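Local coordinates for Rho GTPase-activating protein 26 (PDB 1F7C) that stimulates GTP hydrolysis by the small GTPases RhoA and Cdc42 through its RhoGAP domain, the part of the longer protein contained in this chain, at residues 110-115 with 182-187; 100-105 with 177-182. One frame throughout, in Å; residues are numbered along the deposited sequence.

Contact 1 (110-115 with 182-187); sequences GPLMMY and PTLLRP
R186 lays its aliphatic chain against P111, with CG of R186 3.6 Å from CB of P111, where the loop after helix 94-106 meets the C-terminal end of helix 173-184 in the all-helical RhoGAP domain. P111 opens a type I beta turn that closes at M114, and its rigid ring gives the arginine a firm surface. Extended from CG to NE, the R186 chain carries the guanidinium over P111, whose CA lies 3.8 Å above one face, offset toward the rim. Y115 flanks the same arginine: its OH is 3.4 Å from CD of R186, the carbonyl O of R186 lies at the edge of its ring, and CD of P111 sits over the centre of one ring face. The guanidinium and tyrosine planes are turned 64° apart, which excludes a flat stack.

On the apolar side, CG of M113 packs 3.6 Å from CG of L185. The methionine chain, bent at chi2 and chi3, folds in among L185, V204 of helix 198-210 and L152 of helix 146-164. L112 and L184 meet methyl to methyl, CD2 to CD2, at 4.3 Å. The helix end also offers carbonyls to the turn: M113 N donates to L184 O at 3.3 Å, with an N-H...O angle of 157°. Beside that direct bond a water bridges the segments, accepting from L112 N and donating to T183 O, each at 3.0 Å.

In the second shell, the guanidinium is pinned beside the loop by carbonyls of the preceding chain. An alanine in place of R186 would probably leave these carbonyls without their shared donor and open a gap beside P111 and Y115. That donor is a single nitrogen, NH2 of R186, hydrogen-bonded to both L105 O and L108 O.

Contact 2 (100-105 with 177-182); sequences ALKTYL and GVVFGP
The ring of F180, on helix 173-184, meets helix 94-106 at L101 and L105, one turn apart, which touch its edge. CD2 of L101 is 4.0 Å from CE2 of F180, and CD1 of L105 approaches the same ring carbon at 4.3 Å. With CG anti to the carbonyl carbon (chi1 -74°), the phenylalanine spans much of the distance between two helical segments whose axes come no closer than 11.4 Å and run 30° from parallel. A long flat side chain suits this wide spacing, and Y59 adds an edge-to-face ring contact, while L159 of helix 146-164 also touches F180.

K102 and V179 make the other half of the contact, crossing at about a right angle. CD of K102 lies 3.7 Å from CG1 of V179, so the methylene chain of the lysine serves as an apolar surface. A bend at chi3 (-57°) turns its end across the valine. The valine side chain in turn lies about 4 Å from that of R60 (nearest atoms), the predicted arginine finger, which follows Y59 in sequence.

Between the two segments the contact is thus apolar, holding the helices by shape, while the amine of K102 finds its polar partner outside them: NZ donates to the carbonyl O of Y59, the residue next to the predicted finger.

How the contacts relate
Both contacts use helix 173-184 and are mostly buried: contact 2 takes the helix farther back, and contact 1 takes its C-terminal end and the loop beyond. Contact 2 joins helix to helix near the centre of the chain through side chains alone, whereas contact 1 fastens a turn to a helix end with one backbone hydrogen bond and one water bridge and reaches the exposed Y115. Contact 1 buries 433 Å² against 159 Å². They meet at L105, whose side chain packs on T183 and L184 and whose carbonyl O accepts a probable hydrogen bond from R186 NH2. Contact 2 lies beside the predicted arginine finger; contact 1 is away from it.

Contact 1 (110-115 with 182-187)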
# COMPACT_ATOMS: atom_id res chain seq x y z
N GLY A 110 -14.11 1.35 -2.54
CA GLY A 110 -13.47 1.08 -3.81
C GLY A 110 -11.97 0.96 -3.60
O GLY A 110 -11.48 1.29 -2.53
N PRO A 111 -11.23 0.48 -4.60
CA PRO A 111 -9.78 0.37 -4.41
C PRO A 111 -9.16 1.76 -4.32
O PRO A 111 -9.60 2.68 -5.00
CB PRO A 111 -9.33 -0.40 -5.65
CG PRO A 111 -10.34 0.02 -6.70
CD PRO A 111 -11.63 -0.04 -5.92
N LEU A 112 -8.13 1.90 -3.49
CA LEU A 112 -7.44 3.17 -3.32
C LEU A 112 -6.98 3.77 -4.65
O LEU A 112 -7.07 4.98 -4.85
CB LEU A 112 -6.24 3.00 -2.38
CG LEU A 112 -5.54 4.28 -1.92
CD1 LEU A 112 -6.48 5.08 -1.03
CD2 LEU A 112 -4.27 3.92 -1.15
N MET A 113 -6.50 2.93 -5.56
CA MET A 113 -6.03 3.38 -6.87
C MET A 113 -7.19 3.83 -7.76
O MET A 113 -6.97 4.44 -8.80
CB MET A 113 -5.29 2.25 -7.58
CG MET A 113 -4.07 1.70 -6.85
SD MET A 113 -2.57 2.64 -7.11
CE MET A 113 -2.44 2.58 -8.85
N MET A 114 -8.41 3.48 -7.35
CA MET A 114 -9.65 3.83 -8.08
C MET A 114 -9.99 3.05 -9.36
O MET A 114 -9.21 3.01 -10.31
CB MET A 114 -9.68 5.34 -8.40
CG MET A 114 -9.73 6.22 -7.17
SD MET A 114 -10.16 7.94 -7.53
CE MET A 114 -11.66 8.09 -6.56
N TYR A 115 -11.18 2.46 -9.36
CA TYR A 115 -11.66 1.70 -10.52
C TYR A 115 -11.54 2.55 -11.78
O TYR A 115 -11.13 2.06 -12.84
CB TYR A 115 -13.13 1.30 -10.30
CG TYR A 115 -13.31 0.11 -9.40
CD1 TYR A 115 -14.26 0.12 -8.38
CD2 TYR A 115 -12.57 -1.06 -9.60
CE1 TYR A 115 -14.46 -1.00 -7.57
CE2 TYR A 115 -12.76 -2.18 -8.79
CZ TYR A 115 -13.71 -2.15 -7.78
OH TYR A 115 -13.91 -3.26 -6.99
N PRO A 182 -2.77 -6.71 -5.56
CA PRO A 182 -4.19 -7.05 -5.56
C PRO A 182 -4.98 -6.35 -4.46
O PRO A 182 -6.21 -6.38 -4.47
CB PRO A 182 -4.17 -8.57 -5.38
CG PRO A 182 -3.03 -8.74 -4.44
CD PRO A 182 -1.97 -7.81 -5.00
N THR A 183 -4.28 -5.72 -3.53
CA THR A 183 -4.94 -5.03 -2.43
C THR A 183 -5.24 -3.57 -2.73
O THR A 183 -6.12 -2.98 -2.11
CB THR A 183 -4.06 -5.07 -1.16
OG1 THR A 183 -3.70 -6.42 -0.87
CG2 THR A 183 -4.81 -4.49 0.02
N LEU A 184 -4.50 -2.99 -3.68
CA LEU A 184 -4.69 -1.59 -4.02
C LEU A 184 -5.41 -1.38 -5.34
O LEU A 184 -5.88 -0.28 -5.63
CB LEU A 184 -3.33 -0.88 -4.05
CG LEU A 184 -2.55 -0.85 -2.73
CD1 LEU A 184 -1.33 0.02 -2.91
CD2 LEU A 184 -3.42 -0.30 -1.60
N LEU A 185 -5.48 -2.44 -6.13
CA LEU A 185 -6.16 -2.43 -7.42
C LEU A 185 -7.06 -3.67 -7.42
O LEU A 185 -6.56 -4.78 -7.56
CB LEU A 185 -5.14 -2.55 -8.55
CG LEU A 185 -4.22 -1.36 -8.80
CD1 LEU A 185 -2.83 -1.84 -9.14
CD2 LEU A 185 -4.77 -0.50 -9.91
N ARG A 186 -8.36 -3.49 -7.22
CA ARG A 186 -9.27 -4.63 -7.20
C ARG A 186 -9.65 -5.03 -8.62
O ARG A 186 -10.41 -4.33 -9.28
CB ARG A 186 -10.56 -4.31 -6.44
CG ARG A 186 -10.42 -3.79 -5.02
CD ARG A 186 -11.81 -3.72 -4.38
NE ARG A 186 -11.94 -2.78 -3.26
CZ ARG A 186 -11.24 -2.84 -2.13
NH1 ARG A 186 -10.34 -3.80 -1.95
NH2 ARG A 186 -11.47 -1.96 -1.17
N PRO A 187 -9.13 -6.18 -9.10
CA PRO A 187 -9.43 -6.68 -10.45
C PRO A 187 -10.93 -6.86 -10.73
O PRO A 187 -11.76 -6.50 -9.86
CB PRO A 187 -8.69 -8.02 -10.48
CG PRO A 187 -7.50 -7.77 -9.61
CD PRO A 187 -8.11 -7.01 -8.44
O HOH W 1 -7.59 -0.42 -1.68

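Contact 2 (100-105 with 177-182)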
# COMPACT_ATOMS: atom_id res chain seq x y z
N ALA A 100 -4.13 -5.69 10.10
CA ALA A 100 -5.16 -4.69 10.31
C ALA A 100 -5.10 -3.69 9.17
O ALA A 100 -6.12 -3.30 8.61
CB ALA A 100 -4.95 -3.99 11.64
N LEU A 101 -3.88 -3.27 8.84
CA LEU A 101 -3.67 -2.31 7.77
C LEU A 101 -4.18 -2.83 6.42
O LEU A 101 -4.83 -2.10 5.68
CB LEU A 101 -2.18 -1.95 7.68
CG LEU A 101 -1.77 -0.93 6.62
CD1 LEU A 101 -0.55 -0.16 7.09
CD2 LEU A 101 -1.49 -1.63 5.30
N LYS A 102 -3.89 -4.09 6.11
CA LYS A 102 -4.33 -4.65 4.84
C LYS A 102 -5.85 -4.85 4.74
O LYS A 102 -6.45 -4.56 3.70
CB LYS A 102 -3.62 -5.99 4.56
CG LYS A 102 -2.11 -5.89 4.48
CD LYS A 102 -1.49 -7.10 3.80
CE LYS A 102 -1.86 -8.39 4.50
NZ LYS A 102 -1.43 -9.59 3.72
N THR A 103 -6.48 -5.34 5.80
CA THR A 103 -7.92 -5.54 5.77
C THR A 103 -8.66 -4.20 5.68
O THR A 103 -9.70 -4.11 5.03
CB THR A 103 -8.43 -6.35 6.99
OG1 THR A 103 -8.25 -5.59 8.19
CG2 THR A 103 -7.66 -7.66 7.11
N TYR A 104 -8.13 -3.16 6.33
CA TYR A 104 -8.74 -1.84 6.27
C TYR A 104 -8.78 -1.38 4.81
O TYR A 104 -9.74 -0.75 4.38
CB TYR A 104 -7.95 -0.81 7.08
CG TYR A 104 -8.25 0.62 6.67
CD1 TYR A 104 -9.37 1.29 7.15
CD2 TYR A 104 -7.44 1.28 5.75
CE1 TYR A 104 -9.69 2.59 6.72
CE2 TYR A 104 -7.74 2.58 5.31
CZ TYR A 104 -8.87 3.22 5.80
OH TYR A 104 -9.19 4.48 5.34
N LEU A 105 -7.71 -1.68 4.08
CA LEU A 105 -7.61 -1.29 2.68
C LEU A 105 -8.59 -2.06 1.79
O LEU A 105 -9.07 -1.54 0.79
CB LEU A 105 -6.18 -1.50 2.17
CG LEU A 105 -5.16 -0.47 2.66
CD1 LEU A 105 -3.76 -0.87 2.20
CD2 LEU A 105 -5.52 0.89 2.10
N GLY A 177 5.22 -6.00 -3.83
CA GLY A 177 4.32 -5.81 -4.96
C GLY A 177 3.27 -6.90 -5.04
O GLY A 177 2.11 -6.64 -5.36
N VAL A 178 3.67 -8.13 -4.75
CA VAL A 178 2.76 -9.27 -4.78
C VAL A 178 1.68 -9.15 -3.71
O VAL A 178 0.53 -9.51 -3.95
CB VAL A 178 3.53 -10.61 -4.56
CG1 VAL A 178 2.57 -11.72 -4.14
CG2 VAL A 178 4.25 -11.01 -5.84
N VAL A 179 2.06 -8.65 -2.54
CA VAL A 179 1.10 -8.49 -1.45
C VAL A 179 0.15 -7.32 -1.64
O VAL A 179 -1.03 -7.41 -1.32
CB VAL A 179 1.80 -8.28 -0.10
CG1 VAL A 179 0.77 -8.09 0.99
CG2 VAL A 179 2.69 -9.46 0.22
N PHE A 180 0.67 -6.21 -2.16
CA PHE A 180 -0.16 -5.02 -2.31
C PHE A 180 -0.80 -4.77 -3.66
O PHE A 180 -1.73 -3.98 -3.75
CB PHE A 180 0.64 -3.78 -1.87
CG PHE A 180 0.81 -3.68 -0.38
CD1 PHE A 180 1.90 -4.27 0.27
CD2 PHE A 180 -0.14 -3.01 0.39
CE1 PHE A 180 2.03 -4.21 1.65
CE2 PHE A 180 -0.01 -2.94 1.77
CZ PHE A 180 1.08 -3.54 2.41
N GLY A 181 -0.29 -5.42 -4.70
CA GLY A 181 -0.85 -5.24 -6.03
C GLY A 181 -2.34 -5.54 -6.05
O GLY A 181 -3.12 -4.71 -6.50
N PRO A 182 -2.77 -6.71 -5.56
CA PRO A 182 -4.19 -7.05 -5.56
C PRO A 182 -4.98 -6.35 -4.46
O PRO A 182 -6.21 -6.38 -4.47
CB PRO A 182 -4.17 -8.57 -5.38
CG PRO A 182 -3.03 -8.74 -4.44
CD PRO A 182 -1.97 -7.81 -5.00